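Local coordinates for protein exopolygalacturonase (PDB 2UVF) that hydrolyses polygalacturonan of pectin from the chain end as a family 28 glycoside hydrolase, with digalacturonic acid bound in its active site, at residues L171-Q177 against Y196-W202; I180-P185 against L201-M207. All coordinates share one frame; numbering follows the deposited sequence.

Interaction 1: residues L171-Q177 against Y196-W202; sequences LNTKAIQ and YKSGALW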
loop_
_atom_site.group_PDB
_atom_site.type_symbol
_atom_site.label_atom_id
_atom_site.label_comp_id
_atom_site.label_asym_id
_atom_site.label_seq_id
_atom_site.Cartn_x
_atom_site.Cartn_y
_atom_site.Cartn_z
ATOM N N LEU A 171 -30.272 8.301 -3.478
ATOM C CA LEU A 171 -29.314 7.209 -3.594
ATOM C C LEU A 171 -29.027 7.005 -5.086
ATOM O O LEU A 171 -29.944 6.775 -5.885
ATOM C CB LEU A 171 -29.859 5.937 -2.939
ATOM C CG LEU A 171 -29.063 4.641 -3.107
ATOM C CD1 LEU A 171 -27.819 4.622 -2.215
ATOM C CD2 LEU A 171 -29.961 3.443 -2.819
ATOM N N ASN A 172 -27.757 7.106 -5.457
ATOM C CA ASN A 172 -27.372 7.165 -6.863
ATOM C C ASN A 172 -26.843 5.859 -7.449
ATOM O O ASN A 172 -26.361 5.858 -8.583
ATOM C CB ASN A 172 -26.340 8.280 -7.077
ATOM C CG ASN A 172 -26.912 9.660 -6.837
ATOM O OD1 ASN A 172 -27.667 10.183 -7.657
ATOM N ND2 ASN A 172 -26.546 10.264 -5.712
ATOM N N THR A 173 -26.937 4.760 -6.692
ATOM C CA THR A 173 -26.419 3.448 -7.128
ATOM C C THR A 173 -26.849 3.136 -8.552
ATOM O O THR A 173 -26.027 2.712 -9.368
ATOM C CB THR A 173 -26.907 2.270 -6.244
ATOM O OG1 THR A 173 -26.858 2.623 -4.859
ATOM C CG2 THR A 173 -26.061 1.032 -6.483
ATOM N N LYS A 174 -28.140 3.362 -8.824
ATOM C CA LYS A 174 -28.779 3.057 -10.109
ATOM C C LYS A 174 -28.314 3.973 -11.244
ATOM O O LYS A 174 -27.987 3.499 -12.334
ATOM C CB LYS A 174 -30.303 3.094 -9.968
ATOM C CG LYS A 174 -30.998 2.001 -10.772
ATOM C CD LYS A 174 -32.265 1.500 -10.075
ATOM C CE LYS A 174 -32.422 -0.014 -10.231
ATOM N NZ LYS A 174 -31.480 -0.766 -9.340
ATOM N N ALA A 175 -28.279 5.274 -10.977
ATOM C CA ALA A 175 -27.740 6.251 -11.920
ATOM C C ALA A 175 -26.289 5.935 -12.299
ATOM O O ALA A 175 -25.965 5.814 -13.488
ATOM C CB ALA A 175 -27.846 7.644 -11.337
ATOM N N ILE A 176 -25.430 5.785 -11.284
ATOM C CA ILE A 176 -24.004 5.488 -11.486
ATOM C C ILE A 176 -23.792 4.142 -12.188
ATOM O O ILE A 176 -22.972 4.037 -13.099
ATOM C CB ILE A 176 -23.195 5.553 -10.153
ATOM C CG1 ILE A 176 -23.224 6.976 -9.577
ATOM C CG2 ILE A 176 -21.739 5.113 -10.372
ATOM C CD1 ILE A 176 -23.048 7.056 -8.080
ATOM N N GLN A 177 -24.540 3.125 -11.764
ATOM C CA GLN A 177 -24.491 1.806 -12.404
ATOM C C GLN A 177 -24.954 1.867 -13.851
ATOM O O GLN A 177 -24.333 1.265 -14.720
ATOM C CB GLN A 177 -25.344 0.801 -11.635
ATOM C CG GLN A 177 -24.990 -0.628 -11.937
ATOM C CD GLN A 177 -23.665 -1.013 -11.336
ATOM O OE1 GLN A 177 -22.677 -1.206 -12.053
ATOM N NE2 GLN A 177 -23.628 -1.108 -10.003
ATOM N N TYR A 196 -22.433 12.554 -3.874
ATOM C CA TYR A 196 -23.321 11.499 -4.389
ATOM C C TYR A 196 -23.276 10.229 -3.529
ATOM O O TYR A 196 -22.332 9.431 -3.631
ATOM C CB TYR A 196 -22.919 11.142 -5.828
ATOM C CG TYR A 196 -22.808 12.337 -6.760
ATOM C CD1 TYR A 196 -23.851 12.682 -7.615
ATOM C CD2 TYR A 196 -21.653 13.122 -6.786
ATOM C CE1 TYR A 196 -23.749 13.796 -8.480
ATOM C CE2 TYR A 196 -21.540 14.230 -7.641
ATOM C CZ TYR A 196 -22.585 14.557 -8.479
ATOM O OH TYR A 196 -22.468 15.641 -9.308
ATOM N N LYS A 197 -24.286 10.051 -2.674
ATOM C CA LYS A 197 -24.458 8.798 -1.916
ATOM C C LYS A 197 -24.705 7.637 -2.879
ATOM O O LYS A 197 -25.395 7.787 -3.894
ATOM C CB LYS A 197 -25.592 8.910 -0.886
ATOM C CG LYS A 197 -25.769 7.656 -0.034
ATOM C CD LYS A 197 -26.482 7.920 1.289
ATOM C CE LYS A 197 -25.507 8.451 2.334
ATOM N NZ LYS A 197 -25.820 7.955 3.692
ATOM N N SER A 198 -24.109 6.488 -2.584
ATOM C CA SER A 198 -24.216 5.324 -3.460
ATOM C C SER A 198 -23.984 4.046 -2.665
ATOM O O SER A 198 -23.348 4.070 -1.607
ATOM C CB SER A 198 -23.233 5.436 -4.626
ATOM O OG SER A 198 -23.188 4.251 -5.413
ATOM N N GLY A 199 -24.533 2.941 -3.169
ATOM C CA GLY A 199 -24.253 1.607 -2.634
ATOM C C GLY A 199 -23.207 0.947 -3.499
ATOM O O GLY A 199 -22.578 1.607 -4.335
ATOM N N ALA A 200 -23.027 -0.355 -3.328
ATOM C CA ALA A 200 -22.039 -1.095 -4.118
ATOM C C ALA A 200 -22.225 -0.892 -5.609
ATOM O O ALA A 200 -23.334 -0.976 -6.113
ATOM C CB ALA A 200 -22.064 -2.591 -3.780
ATOM N N LEU A 201 -21.123 -0.625 -6.303
ATOM C CA LEU A 201 -21.116 -0.461 -7.752
ATOM C C LEU A 201 -20.197 -1.533 -8.313
ATOM O O LEU A 201 -19.335 -2.031 -7.607
ATOM C CB LEU A 201 -20.604 0.932 -8.150
ATOM C CG LEU A 201 -21.244 2.164 -7.492
ATOM C CD1 LEU A 201 -20.299 3.364 -7.555
ATOM C CD2 LEU A 201 -22.617 2.515 -8.098
ATOM N N TRP A 202 -20.387 -1.893 -9.579
ATOM C CA TRP A 202 -19.693 -3.029 -10.164
ATOM C C TRP A 202 -19.069 -2.585 -11.472
ATOM O O TRP A 202 -19.770 -2.200 -12.412
ATOM C CB TRP A 202 -20.656 -4.208 -10.370
ATOM C CG TRP A 202 -21.424 -4.553 -9.127
ATOM C CD1 TRP A 202 -22.580 -3.959 -8.682
ATOM C CD2 TRP A 202 -21.086 -5.552 -8.161
ATOM N NE1 TRP A 202 -22.977 -4.527 -7.489
ATOM C CE2 TRP A 202 -22.078 -5.506 -7.145
ATOM C CE3 TRP A 202 -20.041 -6.477 -8.047
ATOM C CZ2 TRP A 202 -22.057 -6.360 -6.029
ATOM C CZ3 TRP A 202 -20.025 -7.334 -6.935
ATOM C CH2 TRP A 202 -21.034 -7.266 -5.947
#
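The backbone carbonyl O of K197 is gripped twice by N172, just ahead of helix 173-181. N172 N donates to K197 O at 2.9 Å, while the amide ND2 reaches the same oxygen in the carbonyl plane, on a lone pair, at 3.3 Å. ND2 also lies at the edge of the Y196 ring. Two residues further along the chain, G199 N donates to the hydroxyl OG1 of T173 over 2.9 Å; with OG1 anti to the carbonyl carbon (chi1 -42°), the methyl CG2 is left to rest against A200 O. The apolar part is I176 against L201, whose side chains cross at about a right angle: I176 CG2 sits 3.6 Å from L201 CD2, and I176 CD1 meets CB of S198. L171 CD1 packs over the backbone at S198 and G199. In the second shell, N172 OD1 takes the N-H of I165, S198 OG donates forward to G199 O at 2.9 Å, and K197 NZ forms a salt bridge with E221. Helix segment 173-177 runs at 95° to strand 196-198, consistent with the helix covering the N-terminal end of pectate lyase-like beta-helices, and L217 of strand 215-219 touches I176, S198 and L201.

Interaction 2: residues I180-P185 against L201-M207; sequences IDSCKP and LWLKSDM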
loop_
_atom_site.group_PDB
_atom_site.type_symbol
_atom_site.label_atom_id
_atom_site.label_comp_id
_atom_site.label_asym_id
_atom_site.label_seq_id
_atom_site.Cartn_x
_atom_site.Cartn_y
_atom_site.Cartn_z
ATOM N N ILE A 180 -22.074 3.289 -15.872
ATOM C CA ILE A 180 -21.037 2.267 -16.109
ATOM C C ILE A 180 -21.530 1.207 -17.097
ATOM O O ILE A 180 -20.763 0.745 -17.944
ATOM C CB ILE A 180 -20.555 1.571 -14.798
ATOM C CG1 ILE A 180 -19.937 2.585 -13.824
ATOM C CG2 ILE A 180 -19.545 0.469 -15.114
ATOM C CD1 ILE A 180 -19.952 2.133 -12.368
ATOM N N ASP A 181 -22.801 0.822 -16.979
ATOM C CA ASP A 181 -23.402 -0.167 -17.883
ATOM C C ASP A 181 -23.379 0.328 -19.333
ATOM O O ASP A 181 -22.962 -0.399 -20.234
ATOM C CB ASP A 181 -24.832 -0.520 -17.452
ATOM C CG ASP A 181 -24.880 -1.443 -16.248
ATOM O OD1 ASP A 181 -23.926 -2.224 -16.038
ATOM O OD2 ASP A 181 -25.890 -1.394 -15.509
ATOM N N SER A 182 -23.795 1.578 -19.536
ATOM C CA SER A 182 -23.837 2.200 -20.865
ATOM C C SER A 182 -22.455 2.634 -21.344
ATOM O O SER A 182 -22.300 3.731 -21.891
ATOM C CB SER A 182 -24.777 3.409 -20.855
ATOM O OG SER A 182 -24.093 4.593 -20.473
ATOM N N CYS A 183 -21.461 1.770 -21.150
ATOM C CA CYS A 183 -20.065 2.143 -21.371
ATOM C C CYS A 183 -19.427 1.318 -22.493
ATOM O O CYS A 183 -19.328 0.090 -22.389
ATOM C CB CYS A 183 -19.272 1.970 -20.068
ATOM S SG CYS A 183 -18.346 3.432 -19.495
ATOM N N LYS A 184 -19.005 1.996 -23.560
ATOM C CA LYS A 184 -18.201 1.378 -24.616
ATOM C C LYS A 184 -16.775 1.170 -24.095
ATOM O O LYS A 184 -16.351 1.904 -23.201
ATOM C CB LYS A 184 -18.177 2.275 -25.862
ATOM C CG LYS A 184 -19.375 2.112 -26.799
ATOM C CD LYS A 184 -19.285 3.047 -28.019
ATOM C CE LYS A 184 -19.981 4.394 -27.766
ATOM N NZ LYS A 184 -20.405 5.074 -29.028
ATOM N N PRO A 185 -16.042 0.157 -24.617
ATOM C CA PRO A 185 -14.607 0.005 -24.295
ATOM C C PRO A 185 -13.763 1.256 -24.569
ATOM O O PRO A 185 -13.705 1.741 -25.703
ATOM C CB PRO A 185 -14.168 -1.163 -25.192
ATOM C CG PRO A 185 -15.412 -1.962 -25.368
ATOM C CD PRO A 185 -16.515 -0.946 -25.475
ATOM N N LEU A 201 -21.123 -0.625 -6.303
ATOM C CA LEU A 201 -21.116 -0.461 -7.752
ATOM C C LEU A 201 -20.197 -1.533 -8.313
ATOM O O LEU A 201 -19.335 -2.031 -7.607
ATOM C CB LEU A 201 -20.604 0.932 -8.150
ATOM C CG LEU A 201 -21.244 2.164 -7.492
ATOM C CD1 LEU A 201 -20.299 3.364 -7.555
ATOM C CD2 LEU A 201 -22.617 2.515 -8.098
ATOM N N TRP A 202 -20.387 -1.893 -9.579
ATOM C CA TRP A 202 -19.693 -3.029 -10.164
ATOM C C TRP A 202 -19.069 -2.585 -11.472
ATOM O O TRP A 202 -19.770 -2.200 -12.412
ATOM C CB TRP A 202 -20.656 -4.208 -10.370
ATOM C CG TRP A 202 -21.424 -4.553 -9.127
ATOM C CD1 TRP A 202 -22.580 -3.959 -8.682
ATOM C CD2 TRP A 202 -21.086 -5.552 -8.161
ATOM N NE1 TRP A 202 -22.977 -4.527 -7.489
ATOM C CE2 TRP A 202 -22.078 -5.506 -7.145
ATOM C CE3 TRP A 202 -20.041 -6.477 -8.047
ATOM C CZ2 TRP A 202 -22.057 -6.360 -6.029
ATOM C CZ3 TRP A 202 -20.025 -7.334 -6.935
ATOM C CH2 TRP A 202 -21.034 -7.266 -5.947
ATOM N N LEU A 203 -17.741 -2.611 -11.513
ATOM C CA LEU A 203 -17.007 -2.121 -12.663
ATOM C C LEU A 203 -16.893 -3.231 -13.686
ATOM O O LEU A 203 -17.236 -4.386 -13.418
ATOM C CB LEU A 203 -15.606 -1.625 -12.254
ATOM C CG LEU A 203 -15.461 -0.471 -11.251
ATOM C CD1 LEU A 203 -14.009 -0.166 -11.023
ATOM C CD2 LEU A 203 -16.175 0.787 -11.708
ATOM N N LYS A 204 -16.415 -2.869 -14.866
ATOM C CA LYS A 204 -16.189 -3.836 -15.926
ATOM C C LYS A 204 -14.916 -3.460 -16.655
ATOM O O LYS A 204 -14.405 -2.337 -16.498
ATOM C CB LYS A 204 -17.364 -3.877 -16.896
ATOM C CG LYS A 204 -17.703 -2.537 -17.556
ATOM C CD LYS A 204 -17.987 -2.757 -19.032
ATOM C CE LYS A 204 -18.648 -1.559 -19.666
ATOM N NZ LYS A 204 -20.130 -1.638 -19.508
ATOM N N SER A 205 -14.418 -4.413 -17.442
ATOM C CA SER A 205 -13.202 -4.257 -18.225
ATOM C C SER A 205 -13.207 -3.027 -19.151
ATOM O O SER A 205 -14.269 -2.514 -19.523
ATOM C CB SER A 205 -12.944 -5.535 -19.021
ATOM O OG SER A 205 -12.834 -6.641 -18.131
ATOM N N ASP A 206 -12.000 -2.569 -19.496
ATOM C CA ASP A 206 -11.781 -1.467 -20.450
ATOM C C ASP A 206 -12.597 -0.207 -20.157
ATOM O O ASP A 206 -13.393 0.245 -20.993
ATOM C CB ASP A 206 -11.988 -1.962 -21.892
ATOM C CG ASP A 206 -11.036 -3.079 -22.256
ATOM O OD1 ASP A 206 -9.808 -2.850 -22.237
ATOM O OD2 ASP A 206 -11.506 -4.192 -22.562
ATOM N N MET A 207 -12.399 0.343 -18.955
ATOM C CA MET A 207 -13.027 1.607 -18.561
ATOM C C MET A 207 -12.161 2.417 -17.579
ATOM O O MET A 207 -11.179 1.914 -17.025
ATOM C CB MET A 207 -14.435 1.372 -17.986
ATOM C CG MET A 207 -14.469 0.644 -16.646
ATOM S SD MET A 207 -16.020 0.824 -15.763
ATOM C CE MET A 207 -15.899 2.514 -15.145
#
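L201 CB meets the end of I180, whose CD1 methyl lies 4.4 Å away, at the start of a path that follows the last turn of helix 173-181 and the loop after it. W202 contributes mainly its backbone, with its carbonyl O 3.8 Å from I180 CG2. L203 starts out away from the helix, yet its CD2 methyl comes back to I180 CD1 at 4.1 Å, the two side chains meeting at an oblique angle. K204 then reaches across to the helix end. Its CG stands between the backbone N and the carbonyl carbon (chi1 57°), and bends at chi2 and chi4 bring NZ to the carbonyls of the final turn: a weak bond to D181 O at 3.2 Å, and one to I180 O, an oxygen whose position is less certain. On the way, CE lies against CB of C183 at 3.6 Å, a cysteine tied to C187 by a disulfide. D206, held by N260 through OD1, receives the CA-H of P185 on its backbone O, 3.5 Å from P185 CA, while their CB atoms touch. M207 closes the path: its SD lies 3.6 Å from I180 CG2, so this branch meets the thioether while CD1 faces L203 and, more loosely, L201. The lysine ammonium sits at the carbonyl end of the helix, where its charge would probably offset the negative end of the helix dipole, even though neither bond is secure.

In the fold
Interactions 1 and 2 are successive parts of one seam between helix 173-181 and the chain from strand 194-202 to M207; their centres lie 13 Å apart. They share L201 and W202. L201 serves both contacts and so touches residues from both ends of the helix, the later one only loosely. Both contacts belong to the first part of the beta-helix, their centres about 26 and 25 Å from the centre of the chain, and neither contains a residue of the digalacturonic acid pocket. A bound nickel ion lies about 10 Å from the K197 side chain. The seam is thus structural packing.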